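Local coordinates for Serpin48 (Tenebrio molitor, PDB 3OZQ), which inhibits the protease SPE with high specificity, as a serpin of insect innate immunity, at residues A[140-152]-A[162-174]. Sequence-based numbering, arbitrary orientation.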
# COMPACT_ATOMS: atom_id res chain seq x y z
N VAL A 140 -11.65 -12.49 -4.60
CA VAL A 140 -11.11 -11.14 -4.65
C VAL A 140 -12.03 -10.18 -5.41
O VAL A 140 -12.25 -9.05 -4.99
CB VAL A 140 -9.71 -11.11 -5.30
CG1 VAL A 140 -9.37 -9.68 -5.80
CG2 VAL A 140 -8.66 -11.62 -4.33
N GLU A 141 -12.58 -10.64 -6.53
CA GLU A 141 -13.47 -9.78 -7.31
C GLU A 141 -14.73 -9.45 -6.53
O GLU A 141 -15.08 -8.29 -6.41
CB GLU A 141 -13.84 -10.42 -8.65
CG GLU A 141 -12.70 -10.45 -9.66
CD GLU A 141 -13.16 -10.73 -11.08
OE1 GLU A 141 -12.68 -11.72 -11.67
OE2 GLU A 141 -14.01 -9.97 -11.62
N GLU A 142 -15.40 -10.46 -5.99
CA GLU A 142 -16.61 -10.21 -5.21
C GLU A 142 -16.34 -9.21 -4.07
O GLU A 142 -17.18 -8.36 -3.76
CB GLU A 142 -17.18 -11.50 -4.63
CG GLU A 142 -17.72 -11.36 -3.21
CD GLU A 142 -17.31 -12.52 -2.29
OE1 GLU A 142 -17.44 -13.70 -2.69
OE2 GLU A 142 -16.84 -12.25 -1.16
N GLN A 143 -15.16 -9.31 -3.46
CA GLN A 143 -14.82 -8.50 -2.29
C GLN A 143 -14.30 -7.10 -2.65
O GLN A 143 -14.18 -6.25 -1.77
CB GLN A 143 -13.78 -9.22 -1.43
CG GLN A 143 -14.35 -10.35 -0.60
CD GLN A 143 -15.31 -9.84 0.45
OE1 GLN A 143 -14.91 -9.17 1.41
NE2 GLN A 143 -16.60 -10.12 0.26
N THR A 144 -13.98 -6.88 -3.91
CA THR A 144 -13.52 -5.56 -4.36
C THR A 144 -14.43 -4.98 -5.44
O THR A 144 -13.96 -4.24 -6.29
CB THR A 144 -12.09 -5.60 -4.93
OG1 THR A 144 -12.02 -6.57 -5.98
CG2 THR A 144 -11.07 -5.92 -3.86
N GLN A 145 -15.71 -5.32 -5.39
CA GLN A 145 -16.68 -4.92 -6.41
C GLN A 145 -16.13 -5.05 -7.83
O GLN A 145 -16.29 -4.15 -8.66
CB GLN A 145 -17.23 -3.50 -6.17
CG GLN A 145 -16.44 -2.64 -5.18
CD GLN A 145 -16.41 -3.22 -3.79
OE1 GLN A 145 -15.41 -3.12 -3.08
NE2 GLN A 145 -17.51 -3.85 -3.39
N HIS A 146 -15.48 -6.18 -8.10
CA HIS A 146 -14.94 -6.51 -9.42
C HIS A 146 -13.90 -5.54 -9.96
O HIS A 146 -13.52 -5.61 -11.13
CB HIS A 146 -16.08 -6.71 -10.44
CG HIS A 146 -17.01 -7.83 -10.07
ND1 HIS A 146 -16.97 -9.07 -10.68
CD2 HIS A 146 -17.99 -7.90 -9.14
CE1 HIS A 146 -17.89 -9.85 -10.14
NE2 HIS A 146 -18.52 -9.17 -9.20
N LYS A 147 -13.40 -4.66 -9.09
CA LYS A 147 -12.38 -3.66 -9.44
C LYS A 147 -10.98 -4.26 -9.57
O LYS A 147 -10.10 -3.69 -10.21
CB LYS A 147 -12.34 -2.54 -8.40
CG LYS A 147 -13.64 -1.75 -8.21
CD LYS A 147 -13.98 -0.89 -9.42
CE LYS A 147 -14.88 0.29 -9.04
NZ LYS A 147 -15.81 -0.03 -7.92
N ILE A 148 -10.76 -5.41 -8.92
CA ILE A 148 -9.46 -6.06 -8.92
C ILE A 148 -9.58 -7.49 -9.43
O ILE A 148 -10.21 -8.34 -8.81
CB ILE A 148 -8.79 -6.01 -7.53
CG1 ILE A 148 -8.49 -4.55 -7.17
CG2 ILE A 148 -7.51 -6.86 -7.51
CD1 ILE A 148 -7.70 -4.37 -5.89
N GLN A 149 -8.99 -7.73 -10.59
CA GLN A 149 -9.20 -8.98 -11.28
C GLN A 149 -7.88 -9.70 -11.48
O GLN A 149 -6.81 -9.06 -11.48
CB GLN A 149 -9.91 -8.73 -12.61
CG GLN A 149 -11.29 -8.12 -12.45
CD GLN A 149 -12.08 -8.10 -13.74
OE1 GLN A 149 -11.53 -8.30 -14.82
NE2 GLN A 149 -13.38 -7.85 -13.63
N ASN A 150 -7.96 -11.02 -11.62
CA ASN A 150 -6.81 -11.82 -11.97
C ASN A 150 -5.61 -11.57 -11.08
O ASN A 150 -4.49 -11.44 -11.56
CB ASN A 150 -6.44 -11.56 -13.43
CG ASN A 150 -7.50 -12.06 -14.38
OD1 ASN A 150 -7.60 -13.27 -14.61
ND2 ASN A 150 -8.31 -11.15 -14.90
N LEU A 151 -5.85 -11.50 -9.78
CA LEU A 151 -4.75 -11.30 -8.84
C LEU A 151 -3.75 -12.45 -8.93
O LEU A 151 -2.55 -12.22 -9.07
CB LEU A 151 -5.28 -11.14 -7.41
CG LEU A 151 -4.22 -10.73 -6.38
CD1 LEU A 151 -4.84 -9.92 -5.24
CD2 LEU A 151 -3.47 -11.94 -5.86
N VAL A 152 -4.26 -13.68 -8.83
CA VAL A 152 -3.42 -14.88 -8.83
C VAL A 152 -3.21 -15.34 -10.27
O VAL A 152 -4.18 -15.57 -11.01
CB VAL A 152 -4.06 -16.04 -8.03
CG1 VAL A 152 -3.23 -17.33 -8.15
CG2 VAL A 152 -4.24 -15.64 -6.55
N ARG A 162 1.52 -24.58 -0.60
CA ARG A 162 1.05 -24.94 0.74
C ARG A 162 0.24 -23.83 1.42
O ARG A 162 -0.86 -24.07 1.90
CB ARG A 162 2.23 -25.33 1.63
CG ARG A 162 2.58 -26.84 1.58
CD ARG A 162 4.07 -27.11 1.79
NE ARG A 162 4.91 -26.48 0.76
CZ ARG A 162 6.24 -26.46 0.79
NH1 ARG A 162 6.89 -27.03 1.80
NH2 ARG A 162 6.93 -25.88 -0.18
N VAL A 163 0.80 -22.62 1.46
CA VAL A 163 0.04 -21.45 1.93
C VAL A 163 0.23 -20.25 1.01
O VAL A 163 1.37 -19.89 0.67
CB VAL A 163 0.42 -21.03 3.36
CG1 VAL A 163 -0.33 -19.74 3.75
CG2 VAL A 163 0.12 -22.15 4.35
N VAL A 164 -0.88 -19.64 0.62
CA VAL A 164 -0.84 -18.46 -0.22
C VAL A 164 -1.52 -17.31 0.51
O VAL A 164 -2.67 -17.44 0.94
CB VAL A 164 -1.55 -18.70 -1.57
CG1 VAL A 164 -1.59 -17.41 -2.38
CG2 VAL A 164 -0.83 -19.81 -2.33
N LEU A 165 -0.80 -16.20 0.65
CA LEU A 165 -1.35 -14.93 1.15
C LEU A 165 -1.80 -14.08 -0.01
O LEU A 165 -1.01 -13.74 -0.89
CB LEU A 165 -0.30 -14.13 1.93
CG LEU A 165 0.50 -14.69 3.11
CD1 LEU A 165 0.59 -13.68 4.24
CD2 LEU A 165 0.04 -16.05 3.60
N ILE A 166 -3.08 -13.72 -0.01
CA ILE A 166 -3.64 -12.84 -1.02
C ILE A 166 -3.96 -11.50 -0.36
O ILE A 166 -4.53 -11.48 0.73
CB ILE A 166 -4.95 -13.41 -1.55
CG1 ILE A 166 -4.66 -14.59 -2.47
CG2 ILE A 166 -5.71 -12.34 -2.29
CD1 ILE A 166 -3.43 -14.40 -3.31
N ASN A 167 -3.62 -10.40 -1.03
CA ASN A 167 -3.76 -9.05 -0.45
C ASN A 167 -4.13 -8.02 -1.51
O ASN A 167 -3.27 -7.43 -2.14
CB ASN A 167 -2.44 -8.65 0.21
CG ASN A 167 -2.49 -7.28 0.88
OD1 ASN A 167 -3.55 -6.73 1.16
ND2 ASN A 167 -1.31 -6.76 1.18
N ALA A 168 -5.43 -7.81 -1.72
CA ALA A 168 -5.92 -6.90 -2.73
C ALA A 168 -6.55 -5.72 -2.03
O ALA A 168 -7.29 -5.89 -1.06
CB ALA A 168 -6.94 -7.57 -3.59
N LEU A 169 -6.27 -4.52 -2.52
CA LEU A 169 -6.87 -3.32 -1.94
C LEU A 169 -6.86 -2.11 -2.84
O LEU A 169 -6.18 -2.06 -3.87
CB LEU A 169 -6.24 -2.93 -0.58
CG LEU A 169 -4.73 -2.92 -0.25
CD1 LEU A 169 -3.81 -3.01 -1.43
CD2 LEU A 169 -4.31 -1.77 0.69
N TYR A 170 -7.63 -1.11 -2.43
CA TYR A 170 -7.70 0.17 -3.10
C TYR A 170 -8.40 1.12 -2.14
O TYR A 170 -9.14 0.68 -1.25
CB TYR A 170 -8.44 0.06 -4.43
CG TYR A 170 -9.93 -0.14 -4.31
CD1 TYR A 170 -10.80 0.95 -4.29
CD2 TYR A 170 -10.48 -1.42 -4.24
CE1 TYR A 170 -12.17 0.77 -4.19
CE2 TYR A 170 -11.85 -1.61 -4.13
CZ TYR A 170 -12.69 -0.51 -4.11
OH TYR A 170 -14.05 -0.68 -4.01
N PHE A 171 -8.17 2.41 -2.34
CA PHE A 171 -8.61 3.45 -1.43
C PHE A 171 -9.61 4.35 -2.13
O PHE A 171 -9.51 4.59 -3.33
CB PHE A 171 -7.41 4.29 -1.01
CG PHE A 171 -7.68 5.23 0.13
CD1 PHE A 171 -8.08 4.74 1.37
CD2 PHE A 171 -7.52 6.60 -0.02
CE1 PHE A 171 -8.32 5.60 2.43
CE2 PHE A 171 -7.76 7.47 1.05
CZ PHE A 171 -8.15 6.97 2.27
N ASN A 172 -10.58 4.84 -1.37
CA ASN A 172 -11.57 5.77 -1.90
C ASN A 172 -11.70 7.00 -1.01
O ASN A 172 -12.03 6.88 0.17
CB ASN A 172 -12.92 5.08 -2.05
CG ASN A 172 -14.03 6.05 -2.41
OD1 ASN A 172 -14.31 6.28 -3.59
ND2 ASN A 172 -14.66 6.62 -1.39
N ALA A 173 -11.41 8.18 -1.57
CA ALA A 173 -11.45 9.43 -0.81
C ALA A 173 -11.84 10.61 -1.67
O ALA A 173 -11.75 10.56 -2.90
CB ALA A 173 -10.12 9.70 -0.11
N LYS A 174 -12.28 11.68 -1.01
CA LYS A 174 -12.65 12.92 -1.68
C LYS A 174 -11.69 14.03 -1.29
O LYS A 174 -11.36 14.19 -0.12
CB LYS A 174 -14.06 13.34 -1.28
CG LYS A 174 -15.16 12.34 -1.60
CD LYS A 174 -15.35 12.15 -3.09
CE LYS A 174 -16.53 11.22 -3.35
NZ LYS A 174 -16.82 11.01 -4.80
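Val140 and Ala168 bring the end of helix 129-143 within 7.0 Å, CA to CA, of strand 163-174, and beyond a type I' turn from Thr144 to Lys147 the chain doubles back over the same strand. Ala168 offers only a methyl, and its CB receives Leu151 CD1 at 3.6 Å and Val140 CG1 at 3.9 Å, with Ile148 pressing in beside them. The isoleucine's CD1 reaches past the methyl to Leu169 O, a buried carbonyl with no polar partner. On one flank Ile166 splits its branches, CG2 lying against Val140 CG2 while CD1 touches both Leu151 CD2 (3.5 Å) and Val152 CG2 (3.6 Å), which approach it from the same side. On the other flank Tyr170, with CG between backbone N and carbonyl carbon (chi1 72°), raises its ring past Thr144 and donates its hydroxyl to Gln145 OE1 at 2.9 Å, well off the C=O direction (105°) and tilted from the carbonyl plane. Thr144 OG1 ties the turn to the helix, donating to Val140 O at 2.7 Å. This is the serpin link from helix F to strand 3 of sheet A, a strand lying between 90-100 and 310-321. In inhibitory serpins the cleaved reactive-centre loop inserts between this strand and the equivalent of 310-321, beneath the link, which probably yields here too. Tyr170 stacks with His92, and helix 38-50 touches Asn167 and Leu169, whose side chains start out away from 140-152.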